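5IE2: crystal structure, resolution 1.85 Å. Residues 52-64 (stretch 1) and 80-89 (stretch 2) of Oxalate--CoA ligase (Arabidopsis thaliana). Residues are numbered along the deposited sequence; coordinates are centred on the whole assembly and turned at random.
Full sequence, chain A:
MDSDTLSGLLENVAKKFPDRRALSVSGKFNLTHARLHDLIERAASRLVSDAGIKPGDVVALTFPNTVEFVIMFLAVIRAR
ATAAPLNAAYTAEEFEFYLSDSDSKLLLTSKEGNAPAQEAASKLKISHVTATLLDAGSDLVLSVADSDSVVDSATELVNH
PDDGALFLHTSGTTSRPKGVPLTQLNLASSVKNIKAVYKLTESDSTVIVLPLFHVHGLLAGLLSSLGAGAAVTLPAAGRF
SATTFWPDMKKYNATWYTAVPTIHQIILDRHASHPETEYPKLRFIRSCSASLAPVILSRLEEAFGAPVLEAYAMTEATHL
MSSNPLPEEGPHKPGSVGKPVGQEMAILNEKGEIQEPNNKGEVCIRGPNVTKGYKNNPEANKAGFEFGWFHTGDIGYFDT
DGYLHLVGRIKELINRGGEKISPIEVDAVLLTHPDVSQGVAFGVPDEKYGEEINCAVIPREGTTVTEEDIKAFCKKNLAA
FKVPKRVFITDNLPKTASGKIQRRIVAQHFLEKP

Stretch 1, residues 52-64: GIKPGDVVALTFP
Stretch 2 80-89: RATAAPLNAA

Two parallel strands pair through Val 58 to Leu 61 and Thr 82 to Pro 85, with their N-to-C directions 28° apart and axes approaching to 4.5 Å. Register runs Val 58–Thr 82, Val 59–Ala 83, Ala 60–Ala 84 and Leu 61–Pro 85, with CA–CA distances of 4.6, 5.2, 4.5 and 4.6 Å. As in any parallel ladder, alternate residues reach across: Thr 82 N donates to Asp 57 O (2.8 Å), Val 59 N to Thr 82 O (2.9 Å), Ala 84 N to Val 59 O (2.9 Å), Leu 61 N to Ala 84 O (3.0 Å) and Leu 86 N to Leu 61 O (2.8 Å). Pro 85, lacking an amide hydrogen, falls at a position where this ladder needs no donor.

Before the strand, a type II turn from Lys 54 to Asp 57 is closed by Asp 57 N to Lys 54 O (2.9 Å); Asp 57 OD2 accepts from Lys 54 N (2.7 Å). The Gly 56 backbone (phi/psi 90/-13) calls for glycine, since a CB would be jammed against Pro 55 O; its N donates to Arg 80 O (2.9 Å, 170°). Arg 80 also has positive phi (68/23); Pro 55 CB lies over one guanidinium face, while NE and NH2 are bonded elsewhere in the structure.

On one sheet face, Val 58 (chi1 t) sets CG1 3.8 Å from Ala 84 CB, and Ala 60 CB lies 4.1 Å from Leu 86 CD1. On the other, Leu 61 (chi1 m, chi2 98°) brings CD1 to 3.8 Å from Ala 83 CB.

Past the ladder, Thr 62 (chi1 t) donates a hydrogen bond from OG1 to Leu 86 O (3.1 Å). Water 1 accepts from Phe 63 N (3.0 Å) and lies 2.9 Å from Leu 86 O, which it can serve as a donor alongside Thr 62 OG1. Water 2 accepts from Ala 88 N (2.9 Å) and donates to Phe 63 O (2.7 Å), so water extends the pairing where direct backbone bonds stop.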

# COMPACT_ATOMS: atom_id res chain seq x y z
N GLY A 52 -1.09 0.83 -30.90
CA GLY A 52 -0.40 2.08 -31.14
C GLY A 52 0.23 2.76 -29.93
O GLY A 52 0.40 3.96 -29.90
N ILE A 53 0.58 1.98 -28.91
CA ILE A 53 1.17 2.55 -27.71
C ILE A 53 2.66 2.94 -27.96
O ILE A 53 3.47 2.12 -28.38
CB ILE A 53 1.05 1.56 -26.53
CG1 ILE A 53 -0.43 1.31 -26.22
CG2 ILE A 53 1.78 2.06 -25.28
CD1 ILE A 53 -1.27 2.59 -26.03
N LYS A 54 2.95 4.20 -27.70
CA LYS A 54 4.26 4.81 -27.93
C LYS A 54 4.94 5.10 -26.59
O LYS A 54 4.25 5.27 -25.58
CB LYS A 54 4.10 6.13 -28.71
CG LYS A 54 3.39 6.05 -30.05
CD LYS A 54 4.24 5.31 -31.07
CE LYS A 54 3.64 5.39 -32.52
NZ LYS A 54 2.38 4.57 -32.77
N PRO A 55 6.28 5.20 -26.57
CA PRO A 55 6.95 5.49 -25.29
C PRO A 55 6.40 6.77 -24.65
O PRO A 55 6.15 7.75 -25.34
CB PRO A 55 8.44 5.65 -25.69
CG PRO A 55 8.58 4.75 -26.95
CD PRO A 55 7.23 4.97 -27.68
N GLY A 56 6.13 6.73 -23.34
CA GLY A 56 5.59 7.87 -22.64
C GLY A 56 4.06 7.90 -22.64
O GLY A 56 3.47 8.69 -21.89
N ASP A 57 3.41 7.08 -23.46
CA ASP A 57 1.93 7.06 -23.41
C ASP A 57 1.44 6.58 -22.03
O ASP A 57 2.12 5.74 -21.39
CB ASP A 57 1.31 6.13 -24.48
CG ASP A 57 1.32 6.74 -25.90
OD1 ASP A 57 1.61 7.96 -26.05
OD2 ASP A 57 1.05 5.96 -26.86
N VAL A 58 0.26 7.05 -21.60
CA VAL A 58 -0.35 6.57 -20.33
C VAL A 58 -1.49 5.62 -20.65
O VAL A 58 -2.34 5.94 -21.49
CB VAL A 58 -0.86 7.73 -19.45
CG1 VAL A 58 -1.57 7.19 -18.19
CG2 VAL A 58 0.36 8.65 -19.06
N VAL A 59 -1.49 4.44 -20.03
CA VAL A 59 -2.57 3.47 -20.24
C VAL A 59 -3.26 3.25 -18.89
O VAL A 59 -2.62 2.88 -17.93
CB VAL A 59 -2.03 2.14 -20.78
CG1 VAL A 59 -3.15 1.06 -20.87
CG2 VAL A 59 -1.32 2.30 -22.14
N ALA A 60 -4.56 3.48 -18.83
CA ALA A 60 -5.32 3.27 -17.58
C ALA A 60 -5.74 1.81 -17.49
O ALA A 60 -6.00 1.17 -18.52
CB ALA A 60 -6.59 4.21 -17.52
N LEU A 61 -5.71 1.26 -16.28
CA LEU A 61 -6.13 -0.14 -16.06
C LEU A 61 -7.21 -0.16 -14.98
O LEU A 61 -7.02 0.45 -13.91
CB LEU A 61 -4.96 -1.02 -15.61
CG LEU A 61 -3.85 -1.11 -16.65
CD1 LEU A 61 -2.78 -0.13 -16.27
CD2 LEU A 61 -3.30 -2.52 -16.73
N THR A 62 -8.33 -0.84 -15.20
CA THR A 62 -9.20 -1.03 -14.03
C THR A 62 -9.69 -2.48 -14.01
O THR A 62 -10.38 -2.97 -14.94
CB THR A 62 -10.34 0.00 -13.97
OG1 THR A 62 -11.03 -0.14 -12.71
CG2 THR A 62 -11.32 -0.15 -15.14
N PHE A 63 -9.23 -3.19 -12.97
CA PHE A 63 -9.43 -4.63 -12.81
C PHE A 63 -9.62 -4.92 -11.32
O PHE A 63 -9.08 -4.19 -10.49
CB PHE A 63 -8.19 -5.42 -13.25
CG PHE A 63 -7.92 -5.43 -14.77
CD1 PHE A 63 -8.19 -6.57 -15.53
CD2 PHE A 63 -7.22 -4.37 -15.38
CE1 PHE A 63 -7.89 -6.61 -16.90
CE2 PHE A 63 -6.92 -4.38 -16.76
CZ PHE A 63 -7.22 -5.52 -17.53
N PRO A 64 -10.27 -6.04 -10.98
CA PRO A 64 -10.02 -6.63 -9.65
C PRO A 64 -8.58 -7.18 -9.57
O PRO A 64 -7.78 -7.03 -10.52
CB PRO A 64 -11.04 -7.81 -9.56
CG PRO A 64 -11.90 -7.73 -10.86
CD PRO A 64 -11.06 -6.92 -11.87
N ARG A 80 7.24 0.61 -22.62
CA ARG A 80 7.74 1.96 -22.27
C ARG A 80 6.62 2.95 -22.03
O ARG A 80 6.83 4.16 -22.12
CB ARG A 80 8.70 2.54 -23.39
CG ARG A 80 9.94 1.64 -23.65
CD ARG A 80 10.95 2.38 -24.58
NE ARG A 80 11.45 3.61 -23.94
CZ ARG A 80 11.96 4.65 -24.60
NH1 ARG A 80 12.03 4.62 -25.93
NH2 ARG A 80 12.38 5.73 -23.92
N ALA A 81 5.44 2.45 -21.69
CA ALA A 81 4.33 3.30 -21.36
C ALA A 81 4.17 3.35 -19.86
O ALA A 81 4.83 2.62 -19.13
CB ALA A 81 3.03 2.76 -22.05
N THR A 82 3.27 4.23 -19.40
CA THR A 82 3.04 4.44 -17.97
C THR A 82 1.70 3.81 -17.59
O THR A 82 0.70 4.16 -18.22
CB THR A 82 3.01 5.97 -17.64
OG1 THR A 82 4.29 6.55 -17.97
CG2 THR A 82 2.76 6.20 -16.13
N ALA A 83 1.69 2.91 -16.60
CA ALA A 83 0.43 2.28 -16.13
C ALA A 83 -0.27 3.18 -15.12
O ALA A 83 0.39 3.66 -14.20
CB ALA A 83 0.73 0.96 -15.51
N ALA A 84 -1.59 3.41 -15.28
CA ALA A 84 -2.39 4.19 -14.35
C ALA A 84 -3.53 3.28 -13.84
O ALA A 84 -4.64 3.31 -14.39
CB ALA A 84 -2.94 5.45 -15.05
N PRO A 85 -3.24 2.48 -12.82
CA PRO A 85 -4.27 1.60 -12.22
C PRO A 85 -5.31 2.46 -11.50
O PRO A 85 -4.96 3.43 -10.82
CB PRO A 85 -3.48 0.72 -11.26
CG PRO A 85 -2.12 1.34 -11.13
CD PRO A 85 -1.90 2.30 -12.22
N LEU A 86 -6.59 2.13 -11.66
CA LEU A 86 -7.67 2.91 -11.08
C LEU A 86 -8.62 1.97 -10.32
O LEU A 86 -8.84 0.83 -10.74
CB LEU A 86 -8.44 3.67 -12.17
CG LEU A 86 -7.62 4.74 -12.92
CD1 LEU A 86 -8.48 5.35 -14.02
CD2 LEU A 86 -7.13 5.83 -11.96
N ASN A 87 -9.12 2.45 -9.19
CA ASN A 87 -10.11 1.75 -8.36
C ASN A 87 -11.33 1.37 -9.18
O ASN A 87 -11.98 2.25 -9.69
CB ASN A 87 -10.53 2.70 -7.21
CG ASN A 87 -11.44 2.03 -6.16
OD1 ASN A 87 -12.02 0.97 -6.41
ND2 ASN A 87 -11.56 2.65 -4.99
N ALA A 88 -11.66 0.08 -9.28
CA ALA A 88 -12.78 -0.34 -10.11
C ALA A 88 -14.11 0.22 -9.61
O ALA A 88 -15.10 0.22 -10.36
CB ALA A 88 -12.86 -1.89 -10.19
N ALA A 89 -14.13 0.69 -8.35
CA ALA A 89 -15.39 1.12 -7.72
C ALA A 89 -15.72 2.59 -7.96
O ALA A 89 -16.74 3.11 -7.47
CB ALA A 89 -15.35 0.84 -6.22
O HOH W 1 -7.37 -1.60 -11.28
O HOH W 2 -10.07 -2.34 -8.81